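Local coordinates for 450aa long hypothetical fmu protein (Pyrococcus horikoshii, PDB 2YXL) that probably methylates cytosine in RNA at carbon 5, using S-adenosylmethionine as the methyl donor, as its RsmB/NOP family relatives do, at residues A[21-26]-A[82-87]; A[69-74]-A[89-94]. One frame throughout, in Å; residues are numbered along the deposited sequence.

Contact 1: A[21-26]-A[82-87]; sequences AIRLGE and LDPWLR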
loop_
_atom_site.group_PDB
_atom_site.type_symbol
_atom_site.label_atom_id
_atom_site.label_comp_id
_atom_site.label_asym_id
_atom_site.label_seq_id
_atom_site.Cartn_x
_atom_site.Cartn_y
_atom_site.Cartn_z
ATOM N N ALA A 21 0.219 -0.665 -17.665
ATOM C CA ALA A 21 0.125 -0.403 -16.227
ATOM C C ALA A 21 -0.423 -1.610 -15.471
ATOM O O ALA A 21 0.066 -1.948 -14.392
ATOM C CB ALA A 21 -0.726 0.836 -15.954
ATOM N N ILE A 22 -1.438 -2.248 -16.048
ATOM C CA ILE A 22 -2.053 -3.434 -15.462
ATOM C C ILE A 22 -1.089 -4.622 -15.526
ATOM O O ILE A 22 -0.989 -5.399 -14.569
ATOM C CB ILE A 22 -3.422 -3.755 -16.129
ATOM C CG1 ILE A 22 -4.450 -2.649 -15.826
ATOM C CG2 ILE A 22 -3.960 -5.111 -15.698
ATOM C CD1 ILE A 22 -4.730 -2.393 -14.339
ATOM N N ARG A 23 -0.369 -4.744 -16.640
ATOM C CA ARG A 23 0.638 -5.790 -16.790
ATOM C C ARG A 23 1.783 -5.599 -15.800
ATOM O O ARG A 23 2.163 -6.544 -15.105
ATOM C CB ARG A 23 1.175 -5.850 -18.230
ATOM C CG ARG A 23 2.108 -7.032 -18.521
ATOM C CD ARG A 23 3.545 -6.752 -18.076
ATOM N NE ARG A 23 4.380 -7.950 -18.107
ATOM C CZ ARG A 23 4.441 -8.858 -17.134
ATOM N NH1 ARG A 23 3.711 -8.727 -16.031
ATOM N NH2 ARG A 23 5.233 -9.913 -17.272
ATOM N N LEU A 24 2.330 -4.386 -15.739
ATOM C CA LEU A 24 3.455 -4.104 -14.847
ATOM C C LEU A 24 3.050 -4.115 -13.377
ATOM O O LEU A 24 3.875 -4.396 -12.507
ATOM C CB LEU A 24 4.140 -2.782 -15.204
ATOM C CG LEU A 24 4.923 -2.686 -16.519
ATOM C CD1 LEU A 24 5.463 -1.275 -16.676
ATOM C CD2 LEU A 24 6.054 -3.702 -16.607
ATOM N N GLY A 25 1.778 -3.821 -13.113
ATOM C CA GLY A 25 1.232 -3.827 -11.755
ATOM C C GLY A 25 1.263 -5.197 -11.107
ATOM O O GLY A 25 1.146 -5.323 -9.888
ATOM N N GLU A 26 1.427 -6.224 -11.934
ATOM C CA GLU A 26 1.473 -7.598 -11.475
ATOM C C GLU A 26 2.853 -7.938 -10.921
ATOM O O GLU A 26 2.975 -8.786 -10.037
ATOM C CB GLU A 26 1.120 -8.534 -12.626
ATOM C CG GLU A 26 0.367 -9.775 -12.216
ATOM C CD GLU A 26 -0.228 -10.515 -13.399
ATOM O OE1 GLU A 26 0.500 -10.756 -14.389
ATOM O OE2 GLU A 26 -1.427 -10.864 -13.335
ATOM N N LEU A 82 -2.725 -17.845 -18.664
ATOM C CA LEU A 82 -2.473 -17.132 -19.905
ATOM C C LEU A 82 -1.239 -16.234 -19.804
ATOM O O LEU A 82 -0.783 -15.907 -18.706
ATOM C CB LEU A 82 -3.706 -16.288 -20.255
ATOM C CG LEU A 82 -4.828 -16.770 -21.191
ATOM C CD1 LEU A 82 -5.010 -18.279 -21.272
ATOM C CD2 LEU A 82 -6.135 -16.087 -20.814
ATOM N N ASP A 83 -0.708 -15.850 -20.965
ATOM C CA ASP A 83 0.368 -14.858 -21.094
ATOM C C ASP A 83 -0.000 -13.539 -20.383
ATOM O O ASP A 83 -1.156 -13.110 -20.447
ATOM C CB ASP A 83 0.657 -14.626 -22.587
ATOM C CG ASP A 83 1.488 -13.378 -22.849
ATOM O OD1 ASP A 83 0.901 -12.272 -22.893
ATOM O OD2 ASP A 83 2.722 -13.503 -23.032
ATOM N N PRO A 84 0.986 -12.891 -19.720
ATOM C CA PRO A 84 0.751 -11.692 -18.898
ATOM C C PRO A 84 0.162 -10.500 -19.663
ATOM O O PRO A 84 -0.646 -9.749 -19.099
ATOM C CB PRO A 84 2.149 -11.327 -18.385
ATOM C CG PRO A 84 2.970 -12.530 -18.567
ATOM C CD PRO A 84 2.413 -13.269 -19.733
ATOM N N TRP A 85 0.565 -10.321 -20.921
ATOM C CA TRP A 85 0.053 -9.211 -21.733
ATOM C C TRP A 85 -1.385 -9.473 -22.152
ATOM O O TRP A 85 -2.214 -8.556 -22.153
ATOM C CB TRP A 85 0.952 -8.937 -22.950
ATOM C CG TRP A 85 2.282 -8.385 -22.547
ATOM C CD1 TRP A 85 3.447 -9.083 -22.397
ATOM C CD2 TRP A 85 2.580 -7.028 -22.200
ATOM N NE1 TRP A 85 4.454 -8.242 -21.992
ATOM C CE2 TRP A 85 3.952 -6.975 -21.863
ATOM C CE3 TRP A 85 1.823 -5.850 -22.146
ATOM C CZ2 TRP A 85 4.585 -5.789 -21.480
ATOM C CZ3 TRP A 85 2.455 -4.669 -21.763
ATOM C CH2 TRP A 85 3.821 -4.650 -21.432
ATOM N N LEU A 86 -1.676 -10.728 -22.493
ATOM C CA LEU A 86 -3.036 -11.141 -22.813
ATOM C C LEU A 86 -3.957 -10.949 -21.611
ATOM O O LEU A 86 -5.007 -10.316 -21.733
ATOM C CB LEU A 86 -3.069 -12.592 -23.298
ATOM C CG LEU A 86 -4.415 -13.146 -23.773
ATOM C CD1 LEU A 86 -5.021 -12.313 -24.908
ATOM C CD2 LEU A 86 -4.251 -14.593 -24.208
ATOM N N ARG A 87 -3.552 -11.473 -20.452
ATOM C CA ARG A 87 -4.330 -11.329 -19.221
ATOM C C ARG A 87 -4.635 -9.863 -18.912
ATOM O O ARG A 87 -5.773 -9.521 -18.600
ATOM C CB ARG A 87 -3.626 -12.001 -18.032
ATOM C CG ARG A 87 -4.320 -11.776 -16.681
ATOM C CD ARG A 87 -3.796 -12.685 -15.565
ATOM N NE ARG A 87 -2.357 -12.541 -15.340
ATOM C CZ ARG A 87 -1.431 -13.379 -15.806
ATOM N NH1 ARG A 87 -0.154 -13.155 -15.548
ATOM N NH2 ARG A 87 -1.777 -14.438 -16.528
HETATM O O HOH W 1 -0.578 -9.315 -16.479
#

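Contact 2: A[69-74]-A[89-94]; sequences KVIKEI and ALRVAV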
loop_
_atom_site.group_PDB
_atom_site.type_symbol
_atom_site.label_atom_id
_atom_site.label_comp_id
_atom_site.label_asym_id
_atom_site.label_seq_id
_atom_site.Cartn_x
_atom_site.Cartn_y
_atom_site.Cartn_z
ATOM N N LYS A 69 -13.151 -13.925 -12.961
ATOM C CA LYS A 69 -14.274 -14.869 -13.053
ATOM C C LYS A 69 -15.069 -14.708 -14.348
ATOM O O LYS A 69 -15.543 -15.697 -14.910
ATOM C CB LYS A 69 -15.220 -14.742 -11.860
ATOM C CG LYS A 69 -14.702 -15.360 -10.573
ATOM C CD LYS A 69 -15.812 -15.480 -9.532
ATOM C CE LYS A 69 -15.251 -15.533 -8.114
ATOM N NZ LYS A 69 -14.332 -16.690 -7.899
ATOM N N VAL A 70 -15.212 -13.466 -14.810
ATOM C CA VAL A 70 -15.867 -13.182 -16.087
ATOM C C VAL A 70 -15.021 -13.699 -17.251
ATOM O O VAL A 70 -15.542 -14.337 -18.171
ATOM C CB VAL A 70 -16.173 -11.667 -16.267
ATOM C CG1 VAL A 70 -16.613 -11.363 -17.701
ATOM C CG2 VAL A 70 -17.235 -11.207 -15.270
ATOM N N ILE A 71 -13.717 -13.430 -17.197
ATOM C CA ILE A 71 -12.786 -13.915 -18.219
ATOM C C ILE A 71 -12.853 -15.439 -18.342
ATOM O O ILE A 71 -12.875 -15.968 -19.453
ATOM C CB ILE A 71 -11.333 -13.422 -17.979
ATOM C CG1 ILE A 71 -11.266 -11.895 -18.116
ATOM C CG2 ILE A 71 -10.363 -14.084 -18.960
ATOM C CD1 ILE A 71 -9.957 -11.269 -17.657
ATOM N N LYS A 72 -12.923 -16.129 -17.205
ATOM C CA LYS A 72 -13.036 -17.590 -17.191
ATOM C C LYS A 72 -14.316 -18.093 -17.872
ATOM O O LYS A 72 -14.286 -19.103 -18.573
ATOM C CB LYS A 72 -12.932 -18.140 -15.761
ATOM C CG LYS A 72 -12.966 -19.665 -15.685
ATOM C CD LYS A 72 -12.892 -20.169 -14.256
ATOM C CE LYS A 72 -13.039 -21.687 -14.218
ATOM N NZ LYS A 72 -12.732 -22.231 -12.864
ATOM N N GLU A 73 -15.425 -17.387 -17.668
ATOM C CA GLU A 73 -16.697 -17.741 -18.295
ATOM C C GLU A 73 -16.620 -17.614 -19.813
ATOM O O GLU A 73 -17.121 -18.474 -20.540
ATOM C CB GLU A 73 -17.835 -16.859 -17.765
ATOM C CG GLU A 73 -18.224 -17.120 -16.318
ATOM C CD GLU A 73 -19.390 -16.254 -15.848
ATOM O OE1 GLU A 73 -20.327 -16.009 -16.645
ATOM O OE2 GLU A 73 -19.376 -15.828 -14.671
ATOM N N ILE A 74 -15.985 -16.542 -20.279
ATOM C CA ILE A 74 -15.884 -16.255 -21.709
ATOM C C ILE A 74 -14.845 -17.148 -22.379
ATOM O O ILE A 74 -15.128 -17.791 -23.389
ATOM C CB ILE A 74 -15.558 -14.757 -21.962
ATOM C CG1 ILE A 74 -16.719 -13.872 -21.490
ATOM C CG2 ILE A 74 -15.236 -14.503 -23.438
ATOM C CD1 ILE A 74 -16.356 -12.407 -21.308
ATOM N N ALA A 89 -4.613 -7.298 -21.040
ATOM C CA ALA A 89 -5.505 -6.762 -22.069
ATOM C C ALA A 89 -6.950 -7.200 -21.837
ATOM O O ALA A 89 -7.874 -6.389 -21.955
ATOM C CB ALA A 89 -5.037 -7.160 -23.457
ATOM N N LEU A 90 -7.136 -8.474 -21.498
ATOM C CA LEU A 90 -8.464 -9.012 -21.229
ATOM C C LEU A 90 -9.113 -8.319 -20.026
ATOM O O LEU A 90 -10.302 -7.994 -20.064
ATOM C CB LEU A 90 -8.409 -10.532 -21.035
ATOM C CG LEU A 90 -8.147 -11.414 -22.264
ATOM C CD1 LEU A 90 -8.001 -12.863 -21.860
ATOM C CD2 LEU A 90 -9.255 -11.269 -23.315
ATOM N N ARG A 91 -8.325 -8.066 -18.982
ATOM C CA ARG A 91 -8.810 -7.355 -17.797
ATOM C C ARG A 91 -9.263 -5.930 -18.133
ATOM O O ARG A 91 -10.325 -5.480 -17.693
ATOM C CB ARG A 91 -7.739 -7.332 -16.703
ATOM C CG ARG A 91 -7.583 -8.652 -15.966
ATOM C CD ARG A 91 -6.340 -8.680 -15.088
ATOM N NE ARG A 91 -6.354 -9.842 -14.197
ATOM C CZ ARG A 91 -5.364 -10.192 -13.380
ATOM N NH1 ARG A 91 -4.240 -9.485 -13.320
ATOM N NH2 ARG A 91 -5.498 -11.268 -12.617
ATOM N N VAL A 92 -8.451 -5.237 -18.923
ATOM C CA VAL A 92 -8.750 -3.890 -19.376
ATOM C C VAL A 92 -10.048 -3.860 -20.196
ATOM O O VAL A 92 -10.921 -3.012 -19.960
ATOM C CB VAL A 92 -7.558 -3.308 -20.183
ATOM C CG1 VAL A 92 -7.964 -2.063 -20.967
ATOM C CG2 VAL A 92 -6.386 -3.005 -19.252
ATOM N N ALA A 93 -10.173 -4.798 -21.136
ATOM C CA ALA A 93 -11.332 -4.858 -22.029
ATOM C C ALA A 93 -12.630 -5.202 -21.296
ATOM O O ALA A 93 -13.666 -4.587 -21.550
ATOM C CB ALA A 93 -11.084 -5.836 -23.175
ATOM N N VAL A 94 -12.566 -6.178 -20.393
ATOM C CA VAL A 94 -13.733 -6.595 -19.610
ATOM C C VAL A 94 -14.216 -5.464 -18.698
ATOM O O VAL A 94 -15.417 -5.212 -18.596
ATOM C CB VAL A 94 -13.454 -7.896 -18.801
ATOM C CG1 VAL A 94 -14.540 -8.145 -17.750
ATOM C CG2 VAL A 94 -13.335 -9.095 -19.744
#

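Contact 1: A[21-26]-A[82-87]
Glu-26 OE1 takes Arg-87 NH1 at 2.7 Å and has a water within hydrogen-bonding distance. Its companion OE2 takes Arg-87 NE at 2.8 Å, which makes a side-on, two-nitrogen salt bridge. The bond from NH1 is nearly straight (167°), and both oxygens are met on the syn side, although the carboxylate is turned 37° from the guanidinium plane. The water lies 2.7 Å from Pro-84 O and may bridge the carboxylate to the partner helix's first turn. Arg-91 NH1 adds a second salt bridge at OE2, and the two arginines would be expected to favour Glu-26's charged form. Arg-87 NH2 turns back to Leu-82 O, which, with NE and NH1 on Glu-26, restrains the guanidinium's rotation.

Arg-23 carries the apolar half. Its CG sits over a face of the Trp-85 indole as a CH-pi contact, 3.7 Å from the six-membered ring centroid, and CD follows over CZ2. A bend at chi2 (-83°) redirects CD, and Pro-84 CB covers one face of the guanidinium, 3.6 Å from Arg-23 CZ. Asp-83 N-caps helix 84-99 through OD1. The end of helix 12-24 meets the start of helix 84-99, while Ile-22 packs on helix 47-75 and Leu-24 on helix 32-41.

Contact 2: A[69-74]-A[89-94]
Ile-71 and Val-94 lead the apolar interactions, which make most of the close approaches between these two segments. The two side chains cross obliquely, with Ile-71 CG1 3.8 Å from Val-94 CG2. The other methyl of Val-94 serves a different neighbour: its CG1 touches Val-70 CG1 at 3.8 Å, and one valine therefore packs on two consecutive residues of the facing helix. Ile-71 in turn spreads over a full turn of helix 84-99. With CG1 anti to its own carbonyl carbon (chi1 -65°) and CD1 extended beyond it (chi2 169°), the branch ends 3.8 Å from Leu-90 CB, while the second branch, CG2, rests 3.9 Å from Leu-90 CD1.

The helices concerned, 47-75 and 84-99, follow one another in the all-helical N-terminal part of the chain, a region consistent with the NusB-like domain of bacterial RsmB. Their local axes are nearly perpendicular, at 100°, and approach to 10.4 Å, so the contact is confined to a few residues where one helix passes the other. Leu-90 also packs on Phe-130 and Leu-133 of helix 124-138, and Val-70 on Tyr-140.

Contacts with the backbone and with a charged residue complete the account. Ile-71 CD1 comes within 3.8 Å of Arg-91 N, and it lies 3.9 Å from Arg-91 CG, touching the aliphatic base of that side chain. Arg-91 then runs extended from CG to NE, and its NH2 forms a salt bridge with Asp-68, the residue just before 69-74.

How the contacts relate
Contacts 1 and 2 lie with their centres 12 Å apart, on the same side of the chain's centre, and share helix 84-99. Contact 1 uses its first turn and the residues leading into it, and contact 2 the turns that follow. Along the chain the segments alternate, 21-26, 69-74, 82-87 and 89-94, so the two connections interlock. Helix 84-99 is thereby joined to two different partners, the end of helix 12-24 and the last turns of helix 47-75. Leu-82 on Leu-90 and Ile-22 on Val-92 add apolar links between the sites. Both belong to the N-terminal helical region, remote from the sinefungin pocket of the methyltransferase domain.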